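Local atomic coordinates of putative cathepsin d (PDB entry 5N7Q), a protein that probably cleaves proteins internally as a pepsin-like aspartic endopeptidase of the tick Ixodes ricinus, and is held here in complex with the inhibitor pepstatin A. Residues Ile34-Ser39 against Asp122-Leu127; Trp197-Asp202 against Cys222-Asp227. All blocks are in the same frame, centred on the assembly; numbering follows the deposited sequence. Where two conformers were deposited one is given.

Contact 1 (Ile34-Ser39 against Asp122-Leu127)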
ATOM      1  N   ILE A  34      -0.176   1.487  -8.849  1.00  8.27           N
ATOM      2  CA  ILE A  34      -0.498   1.177  -7.470  0.50  7.97           C
ATOM      3  C   ILE A  34      -0.239   2.450  -6.650  1.00  8.43           C
ATOM      4  O   ILE A  34       0.818   3.086  -6.794  1.00  9.42           O
ATOM      5  CB  ILE A  34       0.204  -0.117  -6.994  0.50  7.84           C
ATOM      6  CG1 ILE A  34      -0.161  -0.439  -5.545  0.50  7.87           C
ATOM      7  CG2 ILE A  34       1.711  -0.081  -7.183  0.50  7.79           C
ATOM      8  CD1 ILE A  34       0.063  -1.901  -5.214  0.50  7.78           C
ATOM      9  N   PHE A  35      -1.219   2.796  -5.816  1.00  8.46           N
ATOM     10  CA  PHE A  35      -1.107   3.917  -4.891  1.00  8.19           C
ATOM     11  C   PHE A  35      -0.532   3.389  -3.596  1.00  8.20           C
ATOM     12  O   PHE A  35      -1.183   2.611  -2.912  1.00  9.43           O
ATOM     13  CB  PHE A  35      -2.466   4.584  -4.677  1.00  8.04           C
ATOM     14  CG  PHE A  35      -2.917   5.375  -5.894  1.00  8.17           C
ATOM     15  CD1 PHE A  35      -3.476   4.748  -6.987  1.00  8.43           C
ATOM     16  CD2 PHE A  35      -2.708   6.756  -5.970  1.00  8.17           C
ATOM     17  CE1 PHE A  35      -3.834   5.451  -8.120  1.00  8.12           C
ATOM     18  CE2 PHE A  35      -3.092   7.472  -7.102  1.00  8.20           C
ATOM     19  CZ  PHE A  35      -3.645   6.817  -8.184  1.00  7.70           C
ATOM     20  N   ASP A  36       0.708   3.785  -3.299  1.00  8.07           N
ATOM     21  CA  ASP A  36       1.557   3.084  -2.334  1.00  7.70           C
ATOM     22  C   ASP A  36       1.982   4.024  -1.197  1.00  7.48           C
ATOM     23  O   ASP A  36       2.908   4.832  -1.351  1.00  7.19           O
ATOM     24  CB  ASP A  36       2.818   2.537  -3.068  1.00  8.00           C
ATOM     25  CG  ASP A  36       3.817   1.906  -2.143  1.00  8.11           C
ATOM     26  OD1 ASP A  36       3.372   1.434  -1.082  1.00  8.26           O
ATOM     27  OD2 ASP A  36       4.991   1.811  -2.534  1.00  8.17           O
ATOM     28  N   THR A  37       1.324   3.910  -0.041  1.00  7.00           N
ATOM     29  CA  THR A  37       1.719   4.715   1.114  1.00  7.12           C
ATOM     30  C   THR A  37       3.051   4.323   1.743  1.00  7.02           C
ATOM     31  O   THR A  37       3.489   4.999   2.679  1.00  6.96           O
ATOM     32  CB  THR A  37       0.616   4.795   2.177  1.00  7.25           C
ATOM     33  OG1 THR A  37       0.349   3.477   2.663  1.00  7.40           O
ATOM     34  CG2 THR A  37      -0.655   5.411   1.614  1.00  7.44           C
ATOM     35  N   GLY A  38       3.677   3.248   1.254  1.00  7.30           N
ATOM     36  CA  GLY A  38       5.015   2.827   1.668  1.00  7.32           C
ATOM     37  C   GLY A  38       6.189   3.272   0.849  1.00  7.59           C
ATOM     38  O   GLY A  38       7.285   2.799   1.070  1.00  7.73           O
ATOM     39  N   SER A  39       5.972   4.202  -0.085  1.00  7.45           N
ATOM     40  CA  SER A  39       7.041   4.776  -0.872  1.00  7.67           C
ATOM     41  C   SER A  39       6.616   6.162  -1.314  1.00  7.55           C
ATOM     42  O   SER A  39       5.455   6.514  -1.133  1.00  7.06           O
ATOM     43  CB  SER A  39       7.406   3.883  -2.055  1.00  7.87           C
ATOM     44  OG  SER A  39       6.394   3.895  -3.057  1.00  8.39           O
ATOM     45  N   ASP A 122       1.240  -0.411 -14.441  1.00  9.31           N
ATOM     46  CA  ASP A 122       2.448   0.054 -15.149  1.00  9.44           C
ATOM     47  C   ASP A 122       3.496   0.594 -14.230  1.00  9.25           C
ATOM     48  O   ASP A 122       4.671   0.579 -14.574  1.00  9.86           O
ATOM     49  CB  ASP A 122       2.073   1.114 -16.163  1.00  9.66           C
ATOM     50  CG  ASP A 122       0.963   0.646 -17.089  1.00 10.74           C
ATOM     51  OD1 ASP A 122       1.124  -0.414 -17.735  1.00 11.68           O
ATOM     52  OD2 ASP A 122      -0.129   1.254 -17.085  1.00 11.48           O
ATOM     53  N   GLY A 123       3.106   1.087 -13.068  1.00  8.76           N
ATOM     54  CA  GLY A 123       4.076   1.678 -12.164  1.00  8.60           C
ATOM     55  C   GLY A 123       3.491   1.938 -10.810  1.00  8.74           C
ATOM     56  O   GLY A 123       2.437   1.413 -10.458  1.00  8.49           O
ATOM     57  N   ILE A 124       4.217   2.736 -10.035  1.00  8.28           N
ATOM     58  CA  ILE A 124       3.880   2.965  -8.632  1.00  8.28           C
ATOM     59  C   ILE A 124       3.799   4.472  -8.402  1.00  7.92           C
ATOM     60  O   ILE A 124       4.608   5.202  -8.933  1.00  7.73           O
ATOM     61  CB  ILE A 124       4.938   2.369  -7.686  1.00  8.69           C
ATOM     62  CG1 ILE A 124       5.030   0.842  -7.908  1.00  9.51           C
ATOM     63  CG2 ILE A 124       4.643   2.753  -6.222  1.00  8.86           C
ATOM     64  CD1 ILE A 124       6.099   0.125  -7.113  1.00 10.19           C
ATOM     65  N   LEU A 125       2.798   4.895  -7.637  1.00  7.61           N
ATOM     66  CA  LEU A 125       2.638   6.295  -7.250  1.00  7.50           C
ATOM     67  C   LEU A 125       2.723   6.329  -5.738  1.00  7.79           C
ATOM     68  O   LEU A 125       1.769   5.928  -5.004  1.00  8.00           O
ATOM     69  CB  LEU A 125       1.313   6.873  -7.772  1.00  7.57           C
ATOM     70  CG  LEU A 125       1.116   8.399  -7.640  1.00  7.79           C
ATOM     71  CD1 LEU A 125       0.093   8.897  -8.674  1.00  7.79           C
ATOM     72  CD2 LEU A 125       0.701   8.777  -6.230  1.00  7.75           C
ATOM     73  N   GLY A 126       3.872   6.771  -5.247  1.00  7.31           N
ATOM     74  CA  GLY A 126       4.101   6.791  -3.805  1.00  7.28           C
ATOM     75  C   GLY A 126       3.387   7.932  -3.096  1.00  7.25           C
ATOM     76  O   GLY A 126       3.326   9.047  -3.592  1.00  7.08           O
ATOM     77  N   LEU A 127       2.850   7.624  -1.913  1.00  7.10           N
ATOM     78  CA  LEU A 127       2.069   8.514  -1.064  1.00  7.20           C
ATOM     79  C   LEU A 127       2.660   8.669   0.340  1.00  7.20           C
ATOM     80  O   LEU A 127       2.000   9.233   1.245  1.00  7.29           O
ATOM     81  CB  LEU A 127       0.625   8.012  -0.966  1.00  7.19           C
ATOM     82  CG  LEU A 127      -0.213   8.056  -2.247  1.00  7.39           C
ATOM     83  CD1 LEU A 127      -1.509   7.303  -2.022  1.00  7.42           C
ATOM     84  CD2 LEU A 127      -0.492   9.508  -2.654  1.00  7.70           C
TER
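G123 opens the pairing with I34, its carbonyl O taking I34 N at 3.1 Å. I124 lies beside I34, both side chains pointing the same way, with I124 CG1 3.5 Å from I34 CG2 in one of two I34 conformers. With CG1 beside the backbone N (I124 chi1 -61°), CG2 falls anti to that N and meets CB of D36 at 3.7 Å and the hydroxyl of S39. L125 binds I34 O through a nearly straight N-H and receives D36 N on its own carbonyl; on the other face its CD1 and CD2 cross F35 near CE2 and CD2. G126 pairs with D36 in the parallel ladder. L127 N binds D36 O at 2.8 Å, from above the carbonyl plane, while L127 CD1 sits at the edge of the F35 ring. The strand thus fixes the backbone of D36, a predicted catalytic aspartate of the D-T-G motif. The carboxylate is gripped from above its plane: G38 N donates to D36 OD1 at 3.0 Å, closing an Asx turn, and S39 OG donates to OD2 at 2.6 Å. With D36 OD1 also hydrogen-bonded to the inhibitor, two local donors and I124 CG2 alongside help hold the carboxylate in place.

Contact 2 (Trp197-Asp202 against Cys222-Asp227)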
ATOM      1  N   TRP A 197       4.319   6.200   6.860  1.00  7.59           N
ATOM      2  CA  TRP A 197       3.226   6.584   7.743  1.00  7.30           C
ATOM      3  C   TRP A 197       3.291   5.707   8.989  1.00  7.75           C
ATOM      4  O   TRP A 197       2.640   4.668   9.071  1.00  8.29           O
ATOM      5  CB  TRP A 197       1.895   6.459   7.017  1.00  7.22           C
ATOM      6  CG  TRP A 197       1.690   7.563   6.024  1.00  6.92           C
ATOM      7  CD1 TRP A 197       1.999   7.555   4.679  1.00  6.84           C
ATOM      8  CD2 TRP A 197       1.097   8.843   6.290  1.00  6.81           C
ATOM      9  NE1 TRP A 197       1.633   8.758   4.118  1.00  6.95           N
ATOM     10  CE2 TRP A 197       1.061   9.544   5.080  1.00  6.93           C
ATOM     11  CE3 TRP A 197       0.564   9.443   7.441  1.00  6.60           C
ATOM     12  CZ2 TRP A 197       0.526  10.825   4.982  1.00  6.93           C
ATOM     13  CZ3 TRP A 197       0.052  10.691   7.360  1.00  7.01           C
ATOM     14  CH2 TRP A 197       0.004  11.374   6.116  1.00  6.96           C
ATOM     15  N   GLN A 198       4.192   6.082   9.900  1.00  8.04           N
ATOM     16  CA  GLN A 198       4.635   5.246  11.015  1.00  8.06           C
ATOM     17  C   GLN A 198       4.064   5.742  12.340  1.00  7.83           C
ATOM     18  O   GLN A 198       3.931   6.959  12.543  1.00  7.60           O
ATOM     19  CB  GLN A 198       6.159   5.245  11.063  1.00  8.68           C
ATOM     20  CG  GLN A 198       6.789   4.241  12.025  1.00  8.93           C
ATOM     21  CD  GLN A 198       8.279   4.117  11.833  1.00  9.60           C
ATOM     22  OE1 GLN A 198       8.788   4.156  10.699  1.00 10.66           O
ATOM     23  NE2 GLN A 198       8.998   3.976  12.930  1.00 10.45           N
ATOM     24  N   PHE A 199       3.747   4.813  13.224  1.00  8.27           N
ATOM     25  CA  PHE A 199       3.120   5.135  14.516  1.00  8.39           C
ATOM     26  C   PHE A 199       3.343   4.014  15.510  1.00  8.90           C
ATOM     27  O   PHE A 199       3.807   2.935  15.151  1.00  8.71           O
ATOM     28  CB  PHE A 199       1.608   5.405  14.328  1.00  8.57           C
ATOM     29  CG  PHE A 199       0.916   4.339  13.543  1.00  8.76           C
ATOM     30  CD1 PHE A 199       0.398   3.215  14.175  1.00  9.16           C
ATOM     31  CD2 PHE A 199       0.839   4.413  12.157  1.00  8.84           C
ATOM     32  CE1 PHE A 199      -0.212   2.206  13.440  1.00  9.40           C
ATOM     33  CE2 PHE A 199       0.227   3.410  11.431  1.00  9.63           C
ATOM     34  CZ  PHE A 199      -0.289   2.300  12.063  1.00  9.36           C
ATOM     35  N   HIS A 200       2.979   4.306  16.754  1.00  8.94           N
ATOM     36  CA  HIS A 200       3.104   3.341  17.854  1.00 10.23           C
ATOM     37  C   HIS A 200       1.851   2.488  17.996  1.00  9.88           C
ATOM     38  O   HIS A 200       0.710   2.966  17.933  1.00  9.73           O
ATOM     39  CB  HIS A 200       3.377   4.112  19.146  1.00 11.10           C
ATOM     40  CG  HIS A 200       3.556   3.237  20.348  1.00 11.68           C
ATOM     41  ND1 HIS A 200       4.693   2.498  20.561  1.00 12.54           N
ATOM     42  CD2 HIS A 200       2.742   2.994  21.402  1.00 12.72           C
ATOM     43  CE1 HIS A 200       4.573   1.828  21.691  1.00 12.10           C
ATOM     44  NE2 HIS A 200       3.393   2.096  22.208  1.00 12.18           N
ATOM     45  N   VAL A 201       2.079   1.182  18.181  1.00  9.88           N
ATOM     46  CA  VAL A 201       1.040   0.190  18.485  1.00 10.33           C
ATOM     47  C   VAL A 201       1.221  -0.299  19.937  1.00 10.02           C
ATOM     48  O   VAL A 201       2.357  -0.513  20.386  1.00 10.29           O
ATOM     49  CB  VAL A 201       1.109  -0.975  17.476  1.00 11.10           C
ATOM     50  CG1 VAL A 201       0.242  -2.143  17.905  1.00 10.90           C
ATOM     51  CG2 VAL A 201       0.730  -0.459  16.083  1.00 11.35           C
ATOM     52  N   ASP A 202       0.101  -0.476  20.629  1.00 10.37           N
ATOM     53  CA  ASP A 202       0.120  -0.864  22.044  1.00 10.75           C
ATOM     54  C   ASP A 202       0.289  -2.355  22.255  1.00 11.03           C
ATOM     55  O   ASP A 202       0.863  -2.726  23.272  1.00 11.70           O
ATOM     56  CB  ASP A 202      -1.162  -0.448  22.752  1.00 11.54           C
ATOM     57  CG  ASP A 202      -1.426   1.052  22.700  1.00 13.02           C
ATOM     58  OD1 ASP A 202      -0.486   1.852  22.559  1.00 16.35           O
ATOM     59  OD2 ASP A 202      -2.612   1.434  22.778  1.00 15.08           O
ATOM     60  N   CYS A 222       5.089  -1.501  20.278  1.00 10.65           N
ATOM     61  CA  CYS A 222       5.883  -1.678  19.073  1.00 10.92           C
ATOM     62  C   CYS A 222       5.547  -0.583  18.091  1.00 10.31           C
ATOM     63  O   CYS A 222       4.649   0.204  18.344  1.00 10.94           O
ATOM     64  CB  CYS A 222       5.634  -3.080  18.457  1.00 10.90           C
ATOM     65  SG  CYS A 222       3.904  -3.441  18.172  1.00 11.94           S
ATOM     66  N   GLU A 223       6.287  -0.546  16.983  1.00 10.25           N
ATOM     67  CA  GLU A 223       6.115   0.461  15.915  0.50  9.99           C
ATOM     68  C   GLU A 223       5.479  -0.253  14.720  1.00  9.60           C
ATOM     69  O   GLU A 223       5.698  -1.458  14.503  1.00 10.05           O
ATOM     70  CB  GLU A 223       7.453   1.127  15.483  0.50 10.14           C
ATOM     71  CG  GLU A 223       8.110   2.173  16.420  0.50 10.37           C
ATOM     72  CD  GLU A 223       7.478   3.589  16.405  0.50 10.55           C
ATOM     73  OE1 GLU A 223       7.772   4.473  15.506  0.50  8.15           O
ATOM     74  OE2 GLU A 223       6.743   3.844  17.388  0.50 11.20           O
ATOM     75  N   ALA A 224       4.704   0.484  13.927  1.00  8.66           N
ATOM     76  CA  ALA A 224       4.046  -0.029  12.736  1.00  8.35           C
ATOM     77  C   ALA A 224       3.935   1.066  11.690  1.00  7.80           C
ATOM     78  O   ALA A 224       4.059   2.245  11.987  1.00  7.77           O
ATOM     79  CB  ALA A 224       2.637  -0.522  13.068  1.00  8.19           C
ATOM     80  N   ILE A 225       3.646   0.667  10.457  1.00  7.72           N
ATOM     81  CA  ILE A 225       3.294   1.608   9.367  1.00  7.26           C
ATOM     82  C   ILE A 225       1.996   1.169   8.718  1.00  7.33           C
ATOM     83  O   ILE A 225       1.661  -0.032   8.733  1.00  7.75           O
ATOM     84  CB  ILE A 225       4.438   1.759   8.310  1.00  7.19           C
ATOM     85  CG1 ILE A 225       4.563   0.506   7.415  1.00  7.55           C
ATOM     86  CG2 ILE A 225       5.767   2.047   9.028  1.00  7.25           C
ATOM     87  CD1 ILE A 225       5.558   0.637   6.274  1.00  8.16           C
ATOM     88  N   ALA A 226       1.291   2.110   8.122  1.00  7.10           N
ATOM     89  CA  ALA A 226       0.115   1.815   7.305  1.00  7.24           C
ATOM     90  C   ALA A 226       0.538   1.870   5.842  1.00  7.38           C
ATOM     91  O   ALA A 226       0.902   2.921   5.358  1.00  7.15           O
ATOM     92  CB  ALA A 226      -0.987   2.803   7.585  1.00  7.48           C
ATOM     93  N   ASP A 227       0.541   0.725   5.165  1.00  7.08           N
ATOM     94  CA  ASP A 227       1.111   0.621   3.809  1.00  7.41           C
ATOM     95  C   ASP A 227       0.150  -0.023   2.828  1.00  7.46           C
ATOM     96  O   ASP A 227       0.039  -1.243   2.765  1.00  7.62           O
ATOM     97  CB  ASP A 227       2.412  -0.154   3.817  1.00  7.79           C
ATOM     98  CG  ASP A 227       3.080  -0.158   2.480  1.00  8.37           C
ATOM     99  OD1 ASP A 227       2.596   0.514   1.545  1.00  9.39           O
ATOM    100  OD2 ASP A 227       4.137  -0.829   2.354  1.00  8.64           O
TER
HETATM  101  O   HOH W   1       3.676   3.902   5.193  1.00  7.27           O
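F199 leans its ring over the partner strand, A224 O lying 3.9 Å above one face, offset toward the rim. Its CG sits between backbone N and carbonyl carbon (chi1 50°), carrying the ring across to the methyls of A224 and A226: CE1 is 4.0 Å from A224 CB, and CE2 approaches A226 CB. Further along the same face, V201 CG2 fits against A224 CB at 3.6 Å, and V201 CB and CG1 pack on C222 SG, disulfide-bonded to C218. A224 is therefore the low spot between F199 and V201. The opposite face is more polar. Q198 reaches out extended while E223 bends back at chi2 (-78°), and the two cross at about a right angle; in one of two E223 conformers, Q198 NE2 donates to the anti lone pair of E223 OE1 at 2.9 Å, an oxygen that T192 also binds. I225 CG2 packs against Q198 CB. Antiparallel backbone bonds run from the V201-C222 pair through F199-A224 to A226 N on W197 O, and a water joins W197 N to A226 O just before D227. Parallel strand 312-314, whose L314 touches F199, flanks the other edge of strand 222-226, and strand 198-206 continues the sheet to strand 270-274.

Contacts 1 and 2 each lead into one of the two predicted catalytic aspartates, D36 and D227, whose OD1 atoms are 2.9 Å apart. This is the two-lobed plan of pepsin-like proteases, each lobe giving one acid. Contact 1 is buried throughout and parallel, and its pairing reaches the aspartate itself. Contact 2 is antiparallel and lies farther from the centre of the chain; it grows more exposed toward H200 and carries a polar side-chain bond on one face. The lobes meet directly: T37 OG1 of contact 1 binds A226 O of contact 2, and W197 NE1 binds L127 O.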